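Uncharacterized protein, DUF633, LMOf2365_1472 (Listeria monocytogenes str. 4b F2365, PDB 3GNL) probably acts as an S-adenosylmethionine-dependent tRNA methyltransferase that modifies N1 of an adenine. Local coordinates at residues E5-L8 with S9-L12; D31-Y34 with L35-F38; E52-D55 with G56-Q59. All coordinates share one frame; numbering follows the deposited sequence.

Contact 1. Residues E5-L8 with S9-L12; sequences EEQL and SKRL
L8 reaches forward along the chain so that one methyl, CD1, lies beside the first helical turn, 3.8 Å from the backbone O of L12 and 4.3 Å from CB of the same residue. Its CG stands anti to the carbonyl carbon (chi1 -69°), which leaves the two methyls lying against Y34 and F38 of helix 34-41; L8 thus wedges between the start of helix 10-16 and helix 34-41. L12 points its CB toward L8 from the buried side of the turn. S9, which follows L8 in the chain, is the N-cap of helix 10-16. Its OG, lodged between the backbone N and the carbonyl carbon (chi1 67°), takes the amide hydrogen of L12 N across 3.0 Å in a nearly straight bond. The other amides at this helix start, K10 N and R11 N, are held by the carboxylate of E151, so side chains satisfy the first-turn N-H groups where no earlier helical carbonyl could. On the outer side the extended Q7 and the K10 chain, bent at chi2 and chi4, cross each other; Q7 NE2 and K10 NZ come to 3.9 Å, two donors that merely lie near one another. R11 turns a guanidinium face to L12, whose CG rides 3.7 Å above the plane toward the rim, while R11 NH1 is hydrogen-bonded to Q124.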
ATOM      1  N   GLU A   5     -11.482  17.678 -16.228  1.00 53.45           N
ATOM      2  CA  GLU A   5     -10.905  16.727 -15.228  1.00 53.27           C
ATOM      3  C   GLU A   5      -9.379  16.743 -15.307  1.00 51.21           C
ATOM      4  O   GLU A   5      -8.809  16.769 -16.401  1.00 52.21           O
ATOM      5  CB  GLU A   5     -11.413  15.304 -15.486  1.00 55.42           C
ATOM      6  CG  GLU A   5     -11.657  14.467 -14.222  1.00 57.68           C
ATOM      7  CD  GLU A   5     -13.091  14.591 -13.689  1.00 59.05           C
ATOM      8  OE1 GLU A   5     -13.617  15.731 -13.627  1.00 59.68           O
ATOM      9  OE2 GLU A   5     -13.694  13.548 -13.323  1.00 59.72           O
ATOM     10  N   GLU A   6      -8.722  16.728 -14.150  1.00 47.55           N
ATOM     11  CA  GLU A   6      -7.263  16.626 -14.104  1.00 43.79           C
ATOM     12  C   GLU A   6      -6.812  15.165 -14.288  1.00 40.89           C
ATOM     13  O   GLU A   6      -7.510  14.215 -13.891  1.00 39.77           O
ATOM     14  CB  GLU A   6      -6.727  17.169 -12.779  1.00 44.61           C
ATOM     15  CG  GLU A   6      -6.924  18.653 -12.553  1.00 46.64           C
ATOM     16  CD  GLU A   6      -5.861  19.203 -11.624  1.00 48.36           C
ATOM     17  OE1 GLU A   6      -6.087  19.242 -10.390  1.00 48.90           O
ATOM     18  OE2 GLU A   6      -4.773  19.555 -12.128  1.00 49.98           O
ATOM     19  N   GLN A   7      -5.640  14.995 -14.880  1.00 36.26           N
ATOM     20  CA  GLN A   7      -5.003  13.690 -15.003  1.00 34.14           C
ATOM     21  C   GLN A   7      -4.531  13.195 -13.605  1.00 30.35           C
ATOM     22  O   GLN A   7      -4.083  13.990 -12.781  1.00 28.69           O
ATOM     23  CB  GLN A   7      -3.836  13.847 -15.986  1.00 36.19           C
ATOM     24  CG  GLN A   7      -2.813  12.732 -16.062  1.00 37.77           C
ATOM     25  CD  GLN A   7      -1.687  13.081 -17.028  1.00 40.10           C
ATOM     26  OE1 GLN A   7      -1.891  13.839 -17.976  1.00 41.61           O
ATOM     27  NE2 GLN A   7      -0.501  12.531 -16.792  1.00 40.91           N
ATOM     28  N   LEU A   8      -4.649  11.894 -13.333  1.00 29.52           N
ATOM     29  CA  LEU A   8      -4.150  11.368 -12.054  1.00 27.08           C
ATOM     30  C   LEU A   8      -2.631  11.412 -12.007  1.00 26.38           C
ATOM     31  O   LEU A   8      -1.960  11.341 -13.053  1.00 26.16           O
ATOM     32  CB  LEU A   8      -4.566   9.908 -11.850  1.00 26.63           C
ATOM     33  CG  LEU A   8      -6.036   9.587 -11.609  1.00 26.06           C
ATOM     34  CD1 LEU A   8      -6.232   8.089 -11.397  1.00 26.23           C
ATOM     35  CD2 LEU A   8      -6.621  10.342 -10.435  1.00 27.14           C
ATOM     36  N   SER A   9      -2.066  11.472 -10.794  1.00 23.64           N
ATOM     37  CA  SER A   9      -0.645  11.214 -10.627  1.00 23.56           C
ATOM     38  C   SER A   9      -0.307   9.792 -11.117  1.00 23.13           C
ATOM     39  O   SER A   9      -1.197   8.930 -11.174  1.00 24.03           O
ATOM     40  CB  SER A   9      -0.221  11.345  -9.150  1.00 22.32           C
ATOM     41  OG  SER A   9      -0.805  10.318  -8.367  1.00 24.33           O
ATOM     42  N   LYS A  10       0.962   9.548 -11.440  1.00 24.40           N
ATOM     43  CA  LYS A  10       1.375   8.211 -11.881  1.00 25.59           C
ATOM     44  C   LYS A  10       1.107   7.196 -10.779  1.00 23.28           C
ATOM     45  O   LYS A  10       0.751   6.050 -11.038  1.00 24.67           O
ATOM     46  CB  LYS A  10       2.849   8.186 -12.296  1.00 27.03           C
ATOM     47  CG  LYS A  10       3.114   9.015 -13.517  1.00 30.92           C
ATOM     48  CD  LYS A  10       2.752   8.232 -14.784  1.00 35.29           C
ATOM     49  CE  LYS A  10       3.374   8.891 -16.027  1.00 37.53           C
ATOM     50  NZ  LYS A  10       2.490  10.000 -16.482  1.00 38.98           N
ATOM     51  N   ARG A  11       1.299   7.623  -9.540  1.00 22.71           N
ATOM     52  CA  ARG A  11       1.023   6.766  -8.376  1.00 20.71           C
ATOM     53  C   ARG A  11      -0.452   6.355  -8.344  1.00 20.54           C
ATOM     54  O   ARG A  11      -0.786   5.153  -8.201  1.00 20.04           O
ATOM     55  CB  ARG A  11       1.428   7.501  -7.084  1.00 20.21           C
ATOM     56  CG  ARG A  11       1.168   6.731  -5.795  1.00 20.92           C
ATOM     57  CD  ARG A  11       1.538   7.589  -4.599  1.00 20.71           C
ATOM     58  NE  ARG A  11       0.668   8.759  -4.527  1.00 22.15           N
ATOM     59  CZ  ARG A  11      -0.433   8.848  -3.776  1.00 22.49           C
ATOM     60  NH1 ARG A  11      -0.821   7.836  -3.007  1.00 21.80           N
ATOM     61  NH2 ARG A  11      -1.181   9.952  -3.821  1.00 25.06           N
ATOM     62  N   LEU A  12      -1.343   7.338  -8.417  1.00 20.77           N
ATOM     63  CA  LEU A  12      -2.767   7.014  -8.353  1.00 19.72           C
ATOM     64  C   LEU A  12      -3.271   6.339  -9.601  1.00 19.95           C
ATOM     65  O   LEU A  12      -4.177   5.525  -9.499  1.00 21.01           O
ATOM     66  CB  LEU A  12      -3.618   8.240  -7.982  1.00 20.06           C
ATOM     67  CG  LEU A  12      -3.426   8.697  -6.534  1.00 21.79           C
ATOM     68  CD1 LEU A  12      -4.188  10.039  -6.392  1.00 23.02           C
ATOM     69  CD2 LEU A  12      -3.876   7.669  -5.501  1.00 24.59           C
TER

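Contact 2. Residues D31-Y34 with L35-F38; sequences DHAY and LPCF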
ATOM      1  N   ASP A  31      -7.712  10.717  -1.844  1.00 19.70           N
ATOM      2  CA  ASP A  31      -7.076  11.959  -2.211  1.00 19.13           C
ATOM      3  C   ASP A  31      -8.031  12.768  -3.087  1.00 22.45           C
ATOM      4  O   ASP A  31      -8.057  12.542  -4.301  1.00 20.81           O
ATOM      5  CB  ASP A  31      -5.776  11.622  -2.960  1.00 23.72           C
ATOM      6  CG  ASP A  31      -4.928  12.839  -3.229  1.00 26.57           C
ATOM      7  OD1 ASP A  31      -5.393  13.985  -2.996  1.00 28.63           O
ATOM      8  OD2 ASP A  31      -3.789  12.646  -3.711  1.00 28.02           O
ATOM      9  N   HIS A  32      -8.811  13.694  -2.504  1.00 21.56           N
ATOM     10  CA  HIS A  32      -9.800  14.494  -3.248  1.00 23.50           C
ATOM     11  C   HIS A  32     -10.845  13.708  -4.058  1.00 21.97           C
ATOM     12  O   HIS A  32     -11.546  14.298  -4.886  1.00 23.20           O
ATOM     13  CB  HIS A  32      -9.137  15.517  -4.147  1.00 22.86           C
ATOM     14  CG  HIS A  32      -8.353  16.572  -3.413  1.00 26.69           C
ATOM     15  ND1 HIS A  32      -7.181  16.298  -2.743  1.00 26.82           N
ATOM     16  CD2 HIS A  32      -8.564  17.901  -3.280  1.00 28.63           C
ATOM     17  CE1 HIS A  32      -6.714  17.416  -2.199  1.00 29.72           C
ATOM     18  NE2 HIS A  32      -7.527  18.404  -2.526  1.00 29.60           N
ATOM     19  N   ALA A  33     -11.007  12.409  -3.769  1.00 18.54           N
ATOM     20  CA  ALA A  33     -11.872  11.541  -4.561  1.00 20.22           C
ATOM     21  C   ALA A  33     -11.417  11.512  -6.026  1.00 20.63           C
ATOM     22  O   ALA A  33     -12.248  11.144  -6.874  1.00 17.94           O
ATOM     23  CB  ALA A  33     -13.336  12.001  -4.446  1.00 20.95           C
ATOM     24  N   TYR A  34     -10.173  11.885  -6.329  1.00 19.84           N
ATOM     25  CA  TYR A  34      -9.712  11.866  -7.725  1.00 19.54           C
ATOM     26  C   TYR A  34      -9.829  10.454  -8.291  1.00 19.37           C
ATOM     27  O   TYR A  34     -10.345  10.264  -9.431  1.00 19.18           O
ATOM     28  CB  TYR A  34      -8.244  12.290  -7.868  1.00 20.76           C
ATOM     29  CG  TYR A  34      -7.915  13.722  -7.574  1.00 24.33           C
ATOM     30  CD1 TYR A  34      -8.765  14.746  -7.962  1.00 25.42           C
ATOM     31  CD2 TYR A  34      -6.731  14.043  -6.924  1.00 26.19           C
ATOM     32  CE1 TYR A  34      -8.436  16.090  -7.705  1.00 27.10           C
ATOM     33  CE2 TYR A  34      -6.403  15.383  -6.640  1.00 26.31           C
ATOM     34  CZ  TYR A  34      -7.284  16.379  -7.037  1.00 27.21           C
ATOM     35  OH  TYR A  34      -6.970  17.686  -6.772  1.00 29.32           O
ATOM     36  N   LEU A  35      -9.334   9.476  -7.536  1.00 19.30           N
ATOM     37  CA  LEU A  35      -9.362   8.091  -8.013  1.00 19.52           C
ATOM     38  C   LEU A  35     -10.784   7.544  -8.213  1.00 19.15           C
ATOM     39  O   LEU A  35     -11.073   7.001  -9.288  1.00 18.29           O
ATOM     40  CB  LEU A  35      -8.436   7.215  -7.149  1.00 20.43           C
ATOM     41  CG  LEU A  35      -8.427   5.719  -7.458  1.00 21.11           C
ATOM     42  CD1 LEU A  35      -7.067   5.094  -7.081  1.00 23.41           C
ATOM     43  CD2 LEU A  35      -9.551   4.954  -6.842  1.00 23.39           C
ATOM     44  N   PRO A  36     -11.697   7.723  -7.248  1.00 18.66           N
ATOM     45  CA  PRO A  36     -13.096   7.314  -7.449  1.00 19.42           C
ATOM     46  C   PRO A  36     -13.705   7.979  -8.644  1.00 19.75           C
ATOM     47  O   PRO A  36     -14.412   7.317  -9.423  1.00 20.21           O
ATOM     48  CB  PRO A  36     -13.774   7.781  -6.177  1.00 19.93           C
ATOM     49  CG  PRO A  36     -12.684   7.719  -5.125  1.00 21.59           C
ATOM     50  CD  PRO A  36     -11.426   8.116  -5.854  1.00 18.09           C
ATOM     51  N   CYS A  37     -13.442   9.262  -8.856  1.00 18.84           N
ATOM     52  CA  CYS A  37     -14.038   9.940 -10.021  1.00 20.96           C
ATOM     53  C   CYS A  37     -13.485   9.342 -11.299  1.00 21.56           C
ATOM     54  O   CYS A  37     -14.251   9.091 -12.224  1.00 21.74           O
ATOM     55  CB  CYS A  37     -13.812  11.446  -9.982  1.00 21.30           C
ATOM     56  SG  CYS A  37     -14.805  12.331  -8.663  1.00 23.09           S
ATOM     57  N   PHE A  38     -12.177   9.127 -11.342  1.00 21.66           N
ATOM     58  CA  PHE A  38     -11.519   8.580 -12.548  1.00 21.12           C
ATOM     59  C   PHE A  38     -12.082   7.184 -12.856  1.00 23.57           C
ATOM     60  O   PHE A  38     -12.363   6.891 -14.029  1.00 25.43           O
ATOM     61  CB  PHE A  38     -10.035   8.501 -12.289  1.00 23.69           C
ATOM     62  CG  PHE A  38      -9.253   7.735 -13.324  1.00 25.58           C
ATOM     63  CD1 PHE A  38      -8.771   8.394 -14.444  1.00 27.45           C
ATOM     64  CD2 PHE A  38      -8.924   6.408 -13.115  1.00 25.65           C
ATOM     65  CE1 PHE A  38      -7.983   7.709 -15.408  1.00 28.76           C
ATOM     66  CE2 PHE A  38      -8.123   5.721 -14.055  1.00 26.64           C
ATOM     67  CZ  PHE A  38      -7.660   6.384 -15.192  1.00 28.21           C
TER
HETATM   68  O   HOH W   1      -7.694   9.992  -5.392  1.00 20.32           O
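C37 N donates to A33 O (3.0 Å) and F38 N to Y34 O (2.9 Å), the opening i to i+4 bonds of helix 34-41, with A33 as N-cap. D31 O takes two hydrogens: from Y34 N, closing a type I' turn over H32 and A33, and from a water that in turn accepts from L35 N at 2.7 Å. That water therefore serves an amide left over at the helix start, while P36 in the first turn has no N-H to satisfy. H32 ND1 donates to D31 OD1 at 2.9 Å, close to the imidazole plane, which fixes the ring's rotation. Y34 folds back over the turn: H32 CB sits 3.5 Å above the centre of the tyrosine ring, and Y34 OH lies over the rim of one imidazole face. Within the first turn, A33 CB packs on P36 CG (4.4 Å). The turn follows the first strand of a Rossmann-like methyltransferase sheet, where relatives hold S-adenosylmethionine. L35 and P36 pack on D27 of strand 23-28, L35 and F38 reach helix 10-16, and A33, Y34 and C37 meet helix 55-67.

Contact 3. Residues E52-D55 with G56-Q59; sequences EVVD and GPFQ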
ATOM      1  N   GLU A  52     -13.179   9.877   4.375  1.00 21.06           N
ATOM      2  CA  GLU A  52     -12.270  10.885   4.877  1.00 22.78           C
ATOM      3  C   GLU A  52     -12.455  10.949   6.370  1.00 25.44           C
ATOM      4  O   GLU A  52     -13.550  10.693   6.848  1.00 26.47           O
ATOM      5  CB  GLU A  52     -12.528  12.276   4.270  1.00 23.23           C
ATOM      6  CG  GLU A  52     -12.546  12.280   2.736  1.00 23.71           C
ATOM      7  CD  GLU A  52     -11.190  12.103   2.152  1.00 26.05           C
ATOM      8  OE1 GLU A  52     -10.187  12.106   2.884  1.00 24.75           O
ATOM      9  OE2 GLU A  52     -11.131  11.941   0.903  1.00 24.90           O
ATOM     10  N   VAL A  53     -11.388  11.274   7.115  1.00 25.04           N
ATOM     11  CA  VAL A  53     -11.511  11.322   8.572  1.00 27.51           C
ATOM     12  C   VAL A  53     -11.703  12.734   9.141  1.00 26.02           C
ATOM     13  O   VAL A  53     -12.323  12.880  10.191  1.00 31.72           O
ATOM     14  CB  VAL A  53     -10.427  10.455   9.273  1.00 28.16           C
ATOM     15  CG1 VAL A  53      -9.057  11.059   9.072  1.00 28.33           C
ATOM     16  CG2 VAL A  53     -10.718  10.319  10.766  1.00 29.36           C
ATOM     17  N   VAL A  54     -11.249  13.775   8.463  1.00 26.27           N
ATOM     18  CA  VAL A  54     -11.356  15.151   8.971  1.00 28.02           C
ATOM     19  C   VAL A  54     -11.889  16.174   7.933  1.00 29.91           C
ATOM     20  O   VAL A  54     -11.958  15.866   6.732  1.00 28.22           O
ATOM     21  CB  VAL A  54     -10.015  15.609   9.589  1.00 27.91           C
ATOM     22  CG1 VAL A  54      -9.696  14.742  10.813  1.00 27.99           C
ATOM     23  CG2 VAL A  54      -8.884  15.561   8.552  1.00 27.92           C
ATOM     24  N   ASP A  55     -12.208  17.392   8.369  1.00 29.93           N
ATOM     25  CA  ASP A  55     -12.931  18.383   7.526  1.00 32.18           C
ATOM     26  C   ASP A  55     -12.413  18.842   6.183  1.00 32.49           C
ATOM     27  O   ASP A  55     -13.200  18.848   5.201  1.00 33.95           O
ATOM     28  CB  ASP A  55     -13.351  19.615   8.366  1.00 34.11           C
ATOM     29  CG  ASP A  55     -14.596  19.338   9.170  1.00 36.21           C
ATOM     30  OD1 ASP A  55     -15.191  18.295   8.897  1.00 37.40           O
ATOM     31  OD2 ASP A  55     -15.004  20.136  10.057  1.00 38.13           O
ATOM     32  N   GLY A  56     -11.164  19.281   6.138  1.00 30.52           N
ATOM     33  CA  GLY A  56     -10.544  19.805   4.934  1.00 28.31           C
ATOM     34  C   GLY A  56     -10.712  18.770   3.834  1.00 27.01           C
ATOM     35  O   GLY A  56     -11.404  19.024   2.859  1.00 27.25           O
ATOM     36  N   PRO A  57     -10.143  17.571   4.033  1.00 24.95           N
ATOM     37  CA  PRO A  57     -10.289  16.539   2.978  1.00 25.37           C
ATOM     38  C   PRO A  57     -11.722  16.038   2.731  1.00 25.94           C
ATOM     39  O   PRO A  57     -12.082  15.644   1.609  1.00 22.97           O
ATOM     40  CB  PRO A  57      -9.391  15.419   3.480  1.00 24.64           C
ATOM     41  CG  PRO A  57      -8.333  16.137   4.340  1.00 25.79           C
ATOM     42  CD  PRO A  57      -9.172  17.168   5.066  1.00 26.36           C
ATOM     43  N   PHE A  58     -12.585  16.013   3.718  1.00 24.86           N
ATOM     44  CA  PHE A  58     -13.954  15.593   3.493  1.00 24.58           C
ATOM     45  C   PHE A  58     -14.587  16.622   2.530  1.00 26.27           C
ATOM     46  O   PHE A  58     -15.179  16.237   1.506  1.00 23.40           O
ATOM     47  CB  PHE A  58     -14.723  15.520   4.833  1.00 25.99           C
ATOM     48  CG  PHE A  58     -16.186  15.233   4.692  1.00 28.51           C
ATOM     49  CD1 PHE A  58     -16.630  14.031   4.204  1.00 28.17           C
ATOM     50  CD2 PHE A  58     -17.133  16.166   5.130  1.00 31.32           C
ATOM     51  CE1 PHE A  58     -17.958  13.730   4.058  1.00 30.50           C
ATOM     52  CE2 PHE A  58     -18.503  15.885   4.999  1.00 33.31           C
ATOM     53  CZ  PHE A  58     -18.922  14.663   4.449  1.00 31.85           C
ATOM     54  N   GLN A  59     -14.438  17.916   2.817  1.00 25.62           N
ATOM     55  CA  GLN A  59     -14.987  18.952   1.923  1.00 26.41           C
ATOM     56  C   GLN A  59     -14.418  19.005   0.529  1.00 26.02           C
ATOM     57  O   GLN A  59     -15.167  19.177  -0.442  1.00 23.84           O
ATOM     58  CB  GLN A  59     -14.873  20.327   2.563  1.00 29.23           C
ATOM     59  CG  GLN A  59     -16.088  20.547   3.359  1.00 34.09           C
ATOM     60  CD  GLN A  59     -15.815  20.852   4.748  1.00 36.71           C
ATOM     61  OE1 GLN A  59     -15.446  21.983   5.089  1.00 38.28           O
ATOM     62  NE2 GLN A  59     -16.030  19.862   5.608  1.00 38.79           N
TER
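E52 lays its side chain across the start of helix 55-67, over P57 and F58: its CG is 3.7 Å from F58 CA, and its carboxylate oxygen OE1 stops 3.5 Å from P57 CB. The bend at chi2 (-72°) brings the carboxylate over P57, which the side chain crosses at a slant. E52 ends strand 45-52, the second strand of a Rossmann-like methyltransferase sheet. An acidic residue there commonly binds the ribose hydroxyls of S-adenosylmethionine in class I enzymes, and the position of E52 is consistent with such a role, although no cofactor is seen here. Backbone bonds to R77 and G79 anchor E52 to the neighbouring edge of the sheet, and its side chain also touches S30. F58 is turned so that E52 CB meets the edge of its ring, near the ring plane; the two CB atoms are 4.0 Å apart. With CG anti to the backbone N (chi1 174°), the F58 ring leaves the helix and reaches V76 and K78 of strand 74-78, joining helix to sheet. V54 is the N-cap residue, and its backbone O accepts from F58 N at 3.1 Å. Its CG2 lies side by side with the proline ring, 3.8 Å from P57 CD. Because P57 falls in the first turn, its missing N-H costs the helix no bond. D55 follows the cap, and its carboxylate forms a salt bridge to K78; the negative charge would also suit the helix start. Q59 crosses D55 obliquely, with amide and carboxylate planes 54° apart and Q59 NE2 3.7 Å from D55 OD1. The hydrogen bond between them is in the backbone, where the N-H of Q59 N points almost straight at D55 O, 2.8 Å away.

All three contacts are helix starts, and they differ in how the first-turn amides are met: by a serine and a glutamate from far along the chain in contact 1, by a turn carbonyl and a water in contact 2, while in contact 3 a proline takes one of the first-turn places and so has no N-H to satisfy. Contact 2 is the buried one; contacts 1 and 3 lie at the surface. Contacts 1 and 2 touch directly, so the N-terminal segment packs on helix 34-41. Contact 3 is about 4 Å from contact 2 at the nearest atoms without touching. Contacts 2 and 3 each follow a parallel strand of the sheet, whereas contact 1 precedes the first strand.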